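Local structure of xylose isomerase-like TIM barrel (Anabaena variabilis ATCC 29413, 2QW5) at residues T8-T20 / G276-F289. The protein is probably a zinc-dependent sugar isomerase or epimerase of the xylose isomerase-like TIM-barrel family, and binds D-xylose beside a zinc ion. Numbering follows the deposited sequence. Where two conformers were deposited one is given.
Sequences TSDIYISFFMFTT and GPIAVEIFNAIPAF. With ZN (zinc ion), chain D; XLS (D-xylose), chain C.
The F16 ring receives the edge of F289 on one face, T-shaped (centroids 5.1 Å apart, planes at 82°), with E281 OE2 at its rim. F283 runs alongside F16, tilted by 29° and slid until the rings barely overlap. F283 CD2 lies 3.4 Å above the plane of the F289 ring, over its centre, and F289 CG lies in plane at the edge of F283. F283 CZ lies 3.5 Å from C1 of the bound D-xylose, so F283 forms part of the pocket wall, with the F16 and F289 rings next to it. At the N-terminal end of the strands, P277 CB rests 3.6 Å from the centroid of the Y12 ring, a CH-pi contact over one face. The extended E281, CG anti to the backbone N (chi1 -164°), brings OE1 to 2.1 Å from the zinc, which D216, Q247 and E183 also bind. Four backbone bonds pair strands 11-14 and 278-280 in parallel. Beyond them, N284 N bonds to F16 O, and N284 ND2 reaches M17 O (3.0 Å) in the carbonyl plane while also bonding to F300 O. This seam joins the first and last strands and closes the eight-stranded barrel, flanked by strands 47-51 and 243-248.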
# COMPACT_ATOMS: atom_id res chain seq x y z
N THR A 8 -9.06 -31.11 37.20
CA THR A 8 -8.24 -30.62 36.07
C THR A 8 -9.10 -29.72 35.16
O THR A 8 -10.24 -30.09 34.82
CB THR A 8 -7.60 -31.78 35.23
OG1 THR A 8 -8.63 -32.54 34.58
CG2 THR A 8 -6.72 -32.71 36.13
N SER A 9 -8.56 -28.57 34.76
CA SER A 9 -9.31 -27.61 33.94
C SER A 9 -9.59 -28.13 32.51
O SER A 9 -8.96 -29.06 32.03
CB SER A 9 -8.60 -26.24 33.89
OG SER A 9 -7.38 -26.33 33.21
N ASP A 10 -10.61 -27.55 31.89
CA ASP A 10 -11.00 -27.86 30.51
C ASP A 10 -10.05 -27.09 29.60
O ASP A 10 -9.77 -25.90 29.83
CB ASP A 10 -12.43 -27.39 30.21
CG ASP A 10 -13.49 -28.30 30.79
OD1 ASP A 10 -13.18 -29.41 31.21
OD2 ASP A 10 -14.66 -27.89 30.79
N ILE A 11 -9.56 -27.78 28.58
CA ILE A 11 -8.66 -27.20 27.60
C ILE A 11 -9.39 -27.18 26.28
O ILE A 11 -9.86 -28.22 25.80
CB ILE A 11 -7.32 -28.00 27.48
CG1 ILE A 11 -6.65 -28.21 28.84
CG2 ILE A 11 -6.33 -27.30 26.50
CD1 ILE A 11 -6.40 -26.93 29.57
N TYR A 12 -9.50 -25.99 25.68
CA TYR A 12 -10.13 -25.80 24.37
C TYR A 12 -9.03 -25.53 23.34
O TYR A 12 -7.89 -25.32 23.71
CB TYR A 12 -11.04 -24.58 24.39
CG TYR A 12 -12.33 -24.67 25.19
CD1 TYR A 12 -12.58 -25.67 26.16
CD2 TYR A 12 -13.28 -23.63 25.08
CE1 TYR A 12 -13.79 -25.67 26.91
CE2 TYR A 12 -14.46 -23.64 25.83
CZ TYR A 12 -14.71 -24.65 26.73
OH TYR A 12 -15.88 -24.61 27.46
N ILE A 13 -9.37 -25.60 22.07
CA ILE A 13 -8.46 -25.18 20.99
C ILE A 13 -9.20 -24.33 19.97
O ILE A 13 -10.36 -24.59 19.65
CB ILE A 13 -7.75 -26.37 20.34
CG1 ILE A 13 -6.69 -25.88 19.35
CG2 ILE A 13 -8.78 -27.35 19.75
CD1 ILE A 13 -5.68 -26.97 18.91
N SER A 14 -8.53 -23.28 19.47
CA SER A 14 -9.09 -22.42 18.45
C SER A 14 -9.12 -23.05 17.04
O SER A 14 -8.15 -23.64 16.61
CB SER A 14 -8.26 -21.15 18.31
OG SER A 14 -8.79 -20.35 17.28
N PHE A 15 -10.23 -22.82 16.32
CA PHE A 15 -10.34 -23.20 14.89
C PHE A 15 -9.45 -22.36 13.97
O PHE A 15 -9.42 -22.64 12.79
CB PHE A 15 -11.80 -23.30 14.39
CG PHE A 15 -12.26 -24.72 14.24
CD1 PHE A 15 -12.22 -25.59 15.33
CD2 PHE A 15 -12.70 -25.20 12.99
CE1 PHE A 15 -12.61 -26.92 15.21
CE2 PHE A 15 -13.08 -26.56 12.85
CZ PHE A 15 -13.06 -27.40 13.97
N PHE A 16 -8.73 -21.34 14.49
CA PHE A 16 -7.66 -20.65 13.69
C PHE A 16 -6.50 -21.57 13.23
O PHE A 16 -5.63 -21.14 12.47
CB PHE A 16 -7.10 -19.46 14.45
CG PHE A 16 -8.07 -18.32 14.63
CD1 PHE A 16 -9.05 -18.01 13.67
CD2 PHE A 16 -7.96 -17.49 15.73
CE1 PHE A 16 -9.86 -16.91 13.80
CE2 PHE A 16 -8.82 -16.40 15.87
CZ PHE A 16 -9.75 -16.10 14.89
N MSE A 17 -6.44 -22.81 13.75
CA MSE A 17 -5.54 -23.84 13.26
C MSE A 17 -5.96 -24.19 11.81
O MSE A 17 -5.13 -24.66 11.03
CB MSE A 17 -5.62 -25.09 14.12
CG MSE A 17 -4.68 -26.28 13.70
SE MSE A 17 -2.85 -25.74 13.78
CE MSE A 17 -2.54 -26.19 15.58
N PHE A 18 -7.25 -23.99 11.47
CA PHE A 18 -7.81 -24.37 10.17
C PHE A 18 -8.44 -23.28 9.32
O PHE A 18 -8.36 -23.34 8.08
CB PHE A 18 -8.93 -25.43 10.40
CG PHE A 18 -8.55 -26.52 11.34
CD1 PHE A 18 -7.62 -27.47 10.98
CD2 PHE A 18 -9.13 -26.61 12.59
CE1 PHE A 18 -7.25 -28.49 11.87
CE2 PHE A 18 -8.77 -27.62 13.48
CZ PHE A 18 -7.84 -28.58 13.11
N THR A 19 -9.10 -22.30 9.95
CA THR A 19 -9.95 -21.39 9.21
C THR A 19 -10.36 -20.16 9.98
O THR A 19 -10.17 -20.10 11.17
CB THR A 19 -11.24 -22.15 8.82
OG1 THR A 19 -11.98 -21.41 7.85
CG2 THR A 19 -12.12 -22.46 10.05
N THR A 20 -10.88 -19.16 9.26
CA THR A 20 -11.52 -17.97 9.88
C THR A 20 -13.07 -17.98 9.62
O THR A 20 -13.80 -17.05 10.05
CB THR A 20 -10.92 -16.63 9.39
OG1 THR A 20 -11.22 -16.45 8.01
CG2 THR A 20 -9.45 -16.58 9.60
N GLY A 276 -12.26 -21.10 34.84
CA GLY A 276 -12.87 -21.34 33.53
C GLY A 276 -11.98 -22.15 32.60
O GLY A 276 -10.94 -22.63 33.00
N PRO A 277 -12.40 -22.29 31.33
CA PRO A 277 -11.60 -23.04 30.36
C PRO A 277 -10.35 -22.26 29.90
O PRO A 277 -10.41 -21.03 29.85
CB PRO A 277 -12.57 -23.22 29.20
CG PRO A 277 -13.51 -22.10 29.30
CD PRO A 277 -13.66 -21.79 30.74
N ILE A 278 -9.27 -22.99 29.59
CA ILE A 278 -8.01 -22.42 29.08
C ILE A 278 -7.94 -22.80 27.61
O ILE A 278 -7.89 -23.97 27.31
CB ILE A 278 -6.77 -23.00 29.82
CG1 ILE A 278 -6.79 -22.67 31.32
CG2 ILE A 278 -5.47 -22.48 29.19
CD1 ILE A 278 -6.64 -21.20 31.63
N ALA A 279 -7.96 -21.81 26.69
CA ALA A 279 -7.95 -22.10 25.24
C ALA A 279 -6.56 -22.01 24.60
O ALA A 279 -5.86 -21.07 24.81
CB ALA A 279 -8.88 -21.21 24.51
N VAL A 280 -6.18 -23.05 23.86
CA VAL A 280 -4.96 -23.07 23.06
C VAL A 280 -5.32 -22.29 21.78
O VAL A 280 -6.20 -22.72 21.05
CB VAL A 280 -4.55 -24.53 22.68
CG1 VAL A 280 -3.48 -24.53 21.56
CG2 VAL A 280 -4.09 -25.27 23.93
N GLU A 281 -4.67 -21.15 21.54
CA GLU A 281 -4.93 -20.36 20.33
C GLU A 281 -3.69 -20.29 19.42
O GLU A 281 -2.80 -19.49 19.63
CB GLU A 281 -5.42 -18.98 20.67
CG GLU A 281 -6.06 -18.32 19.43
CD GLU A 281 -6.54 -16.95 19.70
OE1 GLU A 281 -5.71 -16.19 20.27
OE2 GLU A 281 -7.68 -16.62 19.31
N ILE A 282 -3.68 -21.16 18.42
CA ILE A 282 -2.60 -21.27 17.47
C ILE A 282 -3.16 -20.81 16.09
O ILE A 282 -4.19 -21.34 15.60
CB ILE A 282 -2.06 -22.74 17.41
CG1 ILE A 282 -1.41 -23.11 18.77
CG2 ILE A 282 -1.05 -22.92 16.24
CD1 ILE A 282 -0.91 -24.56 18.84
N PHE A 283 -2.47 -19.85 15.49
CA PHE A 283 -2.80 -19.27 14.20
C PHE A 283 -1.98 -20.02 13.16
O PHE A 283 -0.79 -19.81 13.03
CB PHE A 283 -2.47 -17.77 14.17
CG PHE A 283 -3.43 -16.95 14.95
CD1 PHE A 283 -3.38 -16.94 16.33
CD2 PHE A 283 -4.41 -16.20 14.33
CE1 PHE A 283 -4.28 -16.17 17.09
CE2 PHE A 283 -5.31 -15.40 15.10
CZ PHE A 283 -5.22 -15.42 16.47
N ASN A 284 -2.60 -20.95 12.45
CA ASN A 284 -1.85 -21.69 11.43
C ASN A 284 -1.49 -20.75 10.24
O ASN A 284 -2.12 -19.72 10.05
CB ASN A 284 -2.65 -22.92 11.01
CG ASN A 284 -1.82 -23.94 10.28
OD1 ASN A 284 -0.60 -23.81 10.20
ND2 ASN A 284 -2.49 -24.99 9.74
N ALA A 285 -0.43 -21.06 9.51
CA ALA A 285 -0.05 -20.27 8.31
C ALA A 285 -1.03 -20.61 7.14
O ALA A 285 -0.69 -21.29 6.18
CB ALA A 285 1.42 -20.48 7.94
N ILE A 286 -2.27 -20.12 7.30
CA ILE A 286 -3.33 -20.29 6.32
C ILE A 286 -3.44 -18.95 5.63
O ILE A 286 -3.07 -17.90 6.23
CB ILE A 286 -4.74 -20.73 6.94
CG1 ILE A 286 -5.23 -19.76 8.02
CG2 ILE A 286 -4.65 -22.17 7.46
CD1 ILE A 286 -6.68 -20.00 8.51
N PRO A 287 -3.99 -18.93 4.40
CA PRO A 287 -4.10 -17.66 3.66
C PRO A 287 -4.65 -16.46 4.45
O PRO A 287 -4.15 -15.34 4.29
CB PRO A 287 -5.01 -18.03 2.50
CG PRO A 287 -4.61 -19.45 2.20
CD PRO A 287 -4.50 -20.06 3.58
N ALA A 288 -5.59 -16.69 5.37
CA ALA A 288 -6.13 -15.58 6.16
C ALA A 288 -5.11 -14.87 7.07
O ALA A 288 -5.31 -13.70 7.36
CB ALA A 288 -7.37 -16.03 6.95
N PHE A 289 -4.01 -15.56 7.46
CA PHE A 289 -3.06 -15.03 8.40
C PHE A 289 -1.65 -14.77 7.91
O PHE A 289 -0.94 -14.05 8.58
CB PHE A 289 -2.99 -15.93 9.65
CG PHE A 289 -4.31 -16.04 10.38
CD1 PHE A 289 -4.97 -14.89 10.80
CD2 PHE A 289 -4.88 -17.27 10.64
CE1 PHE A 289 -6.20 -14.97 11.44
CE2 PHE A 289 -6.11 -17.36 11.28
CZ PHE A 289 -6.76 -16.21 11.69
ZN ZN D . -6.19 -14.33 21.13
C1 XLS C . -6.28 -12.12 16.80
C2 XLS C . -7.73 -11.67 16.81
C3 XLS C . -8.39 -11.59 15.39
C4 XLS C . -9.85 -12.02 15.35
O1 XLS C . -5.25 -11.64 17.68
O2 XLS C . -8.51 -12.41 17.75
O3 XLS C . -7.79 -12.30 14.31
O4 XLS C . -10.54 -11.33 16.35
O HOH W 1 -11.76 -25.34 33.26
O HOH W 2 -5.42 -23.23 17.28
O HOH W 3 -5.52 -13.48 19.41